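Local coordinates for protein inositol dehydrogenase (Lactobacillus casei, PDB 4MKX) that probably oxidises scyllo-inositol with NAD as cofactor, as a dehydrogenase of the Gfo/Idh/MocA family, at residues A[111-116]-A[333-338]; A[29-34]-A[305-310]. All coordinates share one frame; numbering follows the deposited sequence.

Overall arrangement
Both contacts tie the nucleotide-binding Rossmann fold of the N-terminal half to helices from the far end of the chain. Along the sequence their segments alternate: 29-34, 111-116, 305-310, 333-338. Interaction 1 joins the loop after strand 106-109 to helix 328-347. Interaction 2 joins helix 27-38, which follows strand 18-23 of the same parallel sheet, to helix 304-319. The two late helices are successive in the chain. The contact centres lie about 22 Å apart, on opposite sides of the middle of the chain, and the nearest atoms are about 8 Å apart without touching. The polypeptide thus returns, after all but the last strand of the mixed sheet, to pack on the Rossmann part at two separate places.

Interaction 1: A[111-116]-A[333-338]; sequences KPIGLD and QGTKAA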
loop_
_atom_site.group_PDB
_atom_site.type_symbol
_atom_site.label_atom_id
_atom_site.label_comp_id
_atom_site.label_asym_id
_atom_site.label_seq_id
_atom_site.Cartn_x
_atom_site.Cartn_y
_atom_site.Cartn_z
ATOM N N LYS A 111 -32.087 9.020 3.729
ATOM C CA LYS A 111 -31.904 9.192 5.161
ATOM C C LYS A 111 -31.936 10.671 5.529
ATOM O O LYS A 111 -31.723 11.536 4.676
ATOM C CB LYS A 111 -30.570 8.558 5.593
ATOM C CG LYS A 111 -29.311 9.220 4.995
ATOM C CD LYS A 111 -28.776 10.350 5.895
ATOM C CE LYS A 111 -27.703 11.177 5.185
ATOM N NZ LYS A 111 -27.292 12.363 5.988
ATOM N N PRO A 112 -32.225 10.982 6.804
ATOM C CA PRO A 112 -32.735 10.080 7.838
ATOM C C PRO A 112 -34.215 9.912 7.589
ATOM O O PRO A 112 -34.770 10.661 6.784
ATOM C CB PRO A 112 -32.538 10.884 9.128
ATOM C CG PRO A 112 -32.648 12.299 8.709
ATOM C CD PRO A 112 -32.093 12.363 7.290
ATOM N N ILE A 113 -34.850 8.955 8.246
ATOM C CA ILE A 113 -36.288 8.791 8.029
ATOM C C ILE A 113 -37.049 10.021 8.520
ATOM O O ILE A 113 -38.044 10.441 7.920
ATOM C CB ILE A 113 -36.813 7.484 8.675
ATOM C CG1 ILE A 113 -38.238 7.176 8.206
ATOM C CG2 ILE A 113 -36.720 7.517 10.216
ATOM C CD1 ILE A 113 -38.674 5.771 8.542
ATOM N N GLY A 114 -36.558 10.609 9.604
ATOM C CA GLY A 114 -37.192 11.760 10.212
ATOM C C GLY A 114 -36.342 12.201 11.387
ATOM O O GLY A 114 -35.282 11.613 11.643
ATOM N N LEU A 115 -36.803 13.222 12.105
ATOM C CA LEU A 115 -35.998 13.846 13.155
ATOM C C LEU A 115 -36.583 13.696 14.557
ATOM O O LEU A 115 -35.868 13.823 15.561
ATOM C CB LEU A 115 -35.818 15.329 12.839
ATOM C CG LEU A 115 -35.237 15.577 11.452
ATOM C CD1 LEU A 115 -35.287 17.043 11.104
ATOM C CD2 LEU A 115 -33.817 15.058 11.389
ATOM N N ASP A 116 -37.883 13.447 14.619
ATOM C CA ASP A 116 -38.598 13.376 15.890
ATOM C C ASP A 116 -39.086 11.958 16.120
ATOM O O ASP A 116 -39.819 11.418 15.298
ATOM C CB ASP A 116 -39.790 14.330 15.865
ATOM C CG ASP A 116 -40.652 14.216 17.107
ATOM O OD1 ASP A 116 -40.307 14.840 18.130
ATOM O OD2 ASP A 116 -41.669 13.497 17.057
ATOM N N GLN A 333 -33.856 3.615 14.580
ATOM C CA GLN A 333 -32.678 3.410 15.426
ATOM C C GLN A 333 -31.512 4.295 15.018
ATOM O O GLN A 333 -30.750 4.757 15.877
ATOM C CB GLN A 333 -32.246 1.951 15.441
ATOM C CG GLN A 333 -33.272 1.004 16.061
ATOM C CD GLN A 333 -33.581 1.320 17.516
ATOM O OE1 GLN A 333 -32.795 1.967 18.213
ATOM N NE2 GLN A 333 -34.737 0.864 17.978
ATOM N N GLY A 334 -31.364 4.532 13.719
ATOM C CA GLY A 334 -30.320 5.426 13.245
ATOM C C GLY A 334 -30.512 6.828 13.791
ATOM O O GLY A 334 -29.577 7.469 14.258
ATOM N N THR A 335 -31.746 7.312 13.755
ATOM C CA THR A 335 -32.032 8.650 14.244
ATOM C C THR A 335 -31.874 8.708 15.763
ATOM O O THR A 335 -31.329 9.668 16.307
ATOM C CB THR A 335 -33.450 9.073 13.849
ATOM O OG1 THR A 335 -33.432 9.494 12.483
ATOM C CG2 THR A 335 -33.918 10.220 14.701
ATOM N N LYS A 336 -32.324 7.658 16.435
ATOM C CA LYS A 336 -32.262 7.620 17.892
ATOM C C LYS A 336 -30.821 7.689 18.388
ATOM O O LYS A 336 -30.515 8.479 19.280
ATOM C CB LYS A 336 -32.925 6.356 18.421
ATOM C CG LYS A 336 -32.978 6.284 19.934
ATOM C CD LYS A 336 -33.527 4.945 20.404
ATOM C CE LYS A 336 -34.980 4.816 20.037
ATOM N NZ LYS A 336 -35.708 6.051 20.435
ATOM N N ALA A 337 -29.954 6.867 17.807
ATOM C CA ALA A 337 -28.544 6.838 18.221
ATOM C C ALA A 337 -27.879 8.169 17.924
ATOM O O ALA A 337 -27.076 8.658 18.723
ATOM C CB ALA A 337 -27.792 5.690 17.555
ATOM N N ALA A 338 -28.204 8.761 16.783
ATOM C CA ALA A 338 -27.637 10.060 16.436
ATOM C C ALA A 338 -28.073 11.150 17.419
ATOM O O ALA A 338 -27.272 11.994 17.818
ATOM C CB ALA A 338 -27.991 10.438 14.993
HETATM O O HOH W 1 -32.996 7.742 10.193
#
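Thr-335, on helix 328-347, meets the loop at Gly-114 with both branches of its side chain. OG1 donates to Gly-114 O over 2.9 Å, the C=O...OG1 angle of 160° setting the hydroxyl nearly in line with the carbonyl. The methyl CG2 lies against the same oxygen at 3.6 Å, with Leu-115 O farther off at 4.2 Å. A chi1 of -79° turns OG1 to the side of the backbone N, facing the loop, and leaves CG2 trans to that nitrogen. A water donates to OG1 and accepts from Ile-113 N, each over 2.9 Å. Pro-112 brings CB to 3.7 Å from OG1. The peptide bond before this proline is cis, and with Lys-111 it completes the Glu-Lys-Pro signature of the family. Ile-120 of helix 117-128 also touches Thr-335. With a valine in its place, the Gly-114 carbonyl would probably be left without its donor and the bridging water without its acceptor. As donor and acceptor at once, this one buried hydroxyl holds two peptide units of the loop, the carbonyl of Gly-114 directly and the N-H of Ile-113 through water.

Interaction 2: A[29-34]-A[305-310]; sequences GKIHAT and QAFLSE
His-32 and Phe-307 meet where helix 27-38 passes helix 304-319, the two axes 10.5 Å apart and crossing at -56° over these turns. The close packing lies on the buried side. His-32 CE1 comes to 4.1 Å from Phe-307 CD1, with the ring planes almost perpendicular (82°) but the approach oblique. Glu-310 joins from the next turn: a chi1 of 78° tucks its CG between the backbone N and the carbonyl carbon, and the extended chain beyond carries OE2 to the edge of both rings. There OE2 lies 3.5 Å from His-32 CE1, opposite a polarised C-H. The stronger polar partners of the imidazole are elsewhere: ND1 bonds to Glu-311 and NE2 to Glu-110, which fixes the rotation of the ring and is consistent with a protonated histidine. Phe-85 and Phe-108, unlike Phe-307, meet it edge-to-face. Packing is slacker at Ile-31, which is partly exposed and meets Phe-307 through a single apolar approach, CG2 to CD2 at 4.3 Å, with Pro-300 beside it. Gly-29 matches the third glycine of a GxGxxG pattern, so the helix gripped here is probably the dinucleotide-binding helix of a classical Rossmann fold, in its strand-turn-helix unit.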
loop_
_atom_site.group_PDB
_atom_site.type_symbol
_atom_site.label_atom_id
_atom_site.label_comp_id
_atom_site.label_asym_id
_atom_site.label_seq_id
_atom_site.Cartn_x
_atom_site.Cartn_y
_atom_site.Cartn_z
ATOM N N GLY A 29 -30.453 14.791 -5.070
ATOM C CA GLY A 29 -31.635 14.544 -5.876
ATOM C C GLY A 29 -31.319 14.430 -7.357
ATOM O O GLY A 29 -31.881 13.581 -8.053
ATOM N N LYS A 30 -30.420 15.286 -7.834
ATOM C CA LYS A 30 -30.028 15.284 -9.242
ATOM C C LYS A 30 -29.295 14.006 -9.618
ATOM O O LYS A 30 -29.453 13.504 -10.732
ATOM C CB LYS A 30 -29.185 16.524 -9.576
ATOM C CG LYS A 30 -30.040 17.778 -9.750
ATOM C CD LYS A 30 -29.213 19.026 -9.994
ATOM C CE LYS A 30 -30.143 20.212 -10.253
ATOM N NZ LYS A 30 -29.423 21.442 -10.679
ATOM N N ILE A 31 -28.500 13.476 -8.693
ATOM C CA ILE A 31 -27.844 12.195 -8.930
ATOM C C ILE A 31 -28.864 11.076 -9.128
ATOM O O ILE A 31 -28.808 10.347 -10.115
ATOM C CB ILE A 31 -26.857 11.851 -7.795
ATOM C CG1 ILE A 31 -25.715 12.875 -7.776
ATOM C CG2 ILE A 31 -26.313 10.433 -7.958
ATOM C CD1 ILE A 31 -24.826 12.788 -6.556
ATOM N N HIS A 32 -29.814 10.948 -8.204
ATOM C CA HIS A 32 -30.844 9.930 -8.317
ATOM C C HIS A 32 -31.661 10.122 -9.588
ATOM O O HIS A 32 -31.980 9.162 -10.284
ATOM C CB HIS A 32 -31.793 9.978 -7.111
ATOM C CG HIS A 32 -31.225 9.385 -5.856
ATOM N ND1 HIS A 32 -30.637 8.135 -5.816
ATOM C CD2 HIS A 32 -31.196 9.849 -4.585
ATOM C CE1 HIS A 32 -30.249 7.871 -4.582
ATOM N NE2 HIS A 32 -30.584 8.894 -3.810
ATOM N N ALA A 33 -32.029 11.368 -9.864
ATOM C CA ALA A 33 -32.878 11.662 -11.021
ATOM C C ALA A 33 -32.177 11.283 -12.318
ATOM O O ALA A 33 -32.772 10.651 -13.189
ATOM C CB ALA A 33 -33.257 13.130 -11.039
ATOM N N THR A 34 -30.914 11.675 -12.438
ATOM C CA THR A 34 -30.132 11.372 -13.639
ATOM C C THR A 34 -29.978 9.868 -13.805
ATOM O O THR A 34 -30.135 9.334 -14.902
ATOM C CB THR A 34 -28.751 12.026 -13.573
ATOM O OG1 THR A 34 -28.912 13.439 -13.421
ATOM C CG2 THR A 34 -27.943 11.748 -14.838
ATOM N N GLN A 305 -21.292 3.808 -7.534
ATOM C CA GLN A 305 -21.780 2.448 -7.737
ATOM C C GLN A 305 -22.884 2.086 -6.761
ATOM O O GLN A 305 -23.882 1.474 -7.151
ATOM C CB GLN A 305 -20.613 1.450 -7.614
ATOM C CG GLN A 305 -21.051 -0.020 -7.615
ATOM C CD GLN A 305 -21.195 -0.591 -6.211
ATOM O OE1 GLN A 305 -20.276 -0.502 -5.390
ATOM N NE2 GLN A 305 -22.361 -1.161 -5.924
ATOM N N ALA A 306 -22.717 2.478 -5.503
ATOM C CA ALA A 306 -23.702 2.149 -4.474
ATOM C C ALA A 306 -25.046 2.815 -4.737
ATOM O O ALA A 306 -26.092 2.223 -4.485
ATOM C CB ALA A 306 -23.188 2.543 -3.102
ATOM N N PHE A 307 -25.020 4.053 -5.220
ATOM C CA PHE A 307 -26.272 4.732 -5.555
ATOM C C PHE A 307 -27.021 3.992 -6.662
ATOM O O PHE A 307 -28.224 3.756 -6.548
ATOM C CB PHE A 307 -26.024 6.189 -5.970
ATOM C CG PHE A 307 -25.633 7.080 -4.837
ATOM C CD1 PHE A 307 -26.366 7.083 -3.648
ATOM C CD2 PHE A 307 -24.520 7.908 -4.937
ATOM C CE1 PHE A 307 -25.998 7.913 -2.586
ATOM C CE2 PHE A 307 -24.149 8.735 -3.883
ATOM C CZ PHE A 307 -24.888 8.733 -2.702
ATOM N N LEU A 308 -26.318 3.647 -7.739
ATOM C CA LEU A 308 -26.930 2.912 -8.842
ATOM C C LEU A 308 -27.490 1.574 -8.370
ATOM O O LEU A 308 -28.606 1.210 -8.728
ATOM C CB LEU A 308 -25.914 2.697 -9.974
ATOM C CG LEU A 308 -25.667 3.913 -10.861
ATOM C CD1 LEU A 308 -24.338 3.791 -11.605
ATOM C CD2 LEU A 308 -26.824 4.069 -11.848
ATOM N N SER A 309 -26.722 0.855 -7.552
ATOM C CA SER A 309 -27.177 -0.437 -7.069
ATOM C C SER A 309 -28.420 -0.338 -6.183
ATOM O O SER A 309 -29.323 -1.152 -6.320
ATOM C CB SER A 309 -26.058 -1.182 -6.336
ATOM O OG SER A 309 -25.058 -1.588 -7.265
ATOM N N GLU A 310 -28.474 0.633 -5.272
ATOM C CA GLU A 310 -29.661 0.751 -4.424
ATOM C C GLU A 310 -30.892 1.185 -5.222
ATOM O O GLU A 310 -31.997 0.778 -4.900
ATOM C CB GLU A 310 -29.452 1.684 -3.218
ATOM C CG GLU A 310 -29.519 3.170 -3.537
ATOM C CD GLU A 310 -29.313 4.061 -2.324
ATOM O OE1 GLU A 310 -29.422 3.573 -1.171
ATOM O OE2 GLU A 310 -29.028 5.264 -2.525
#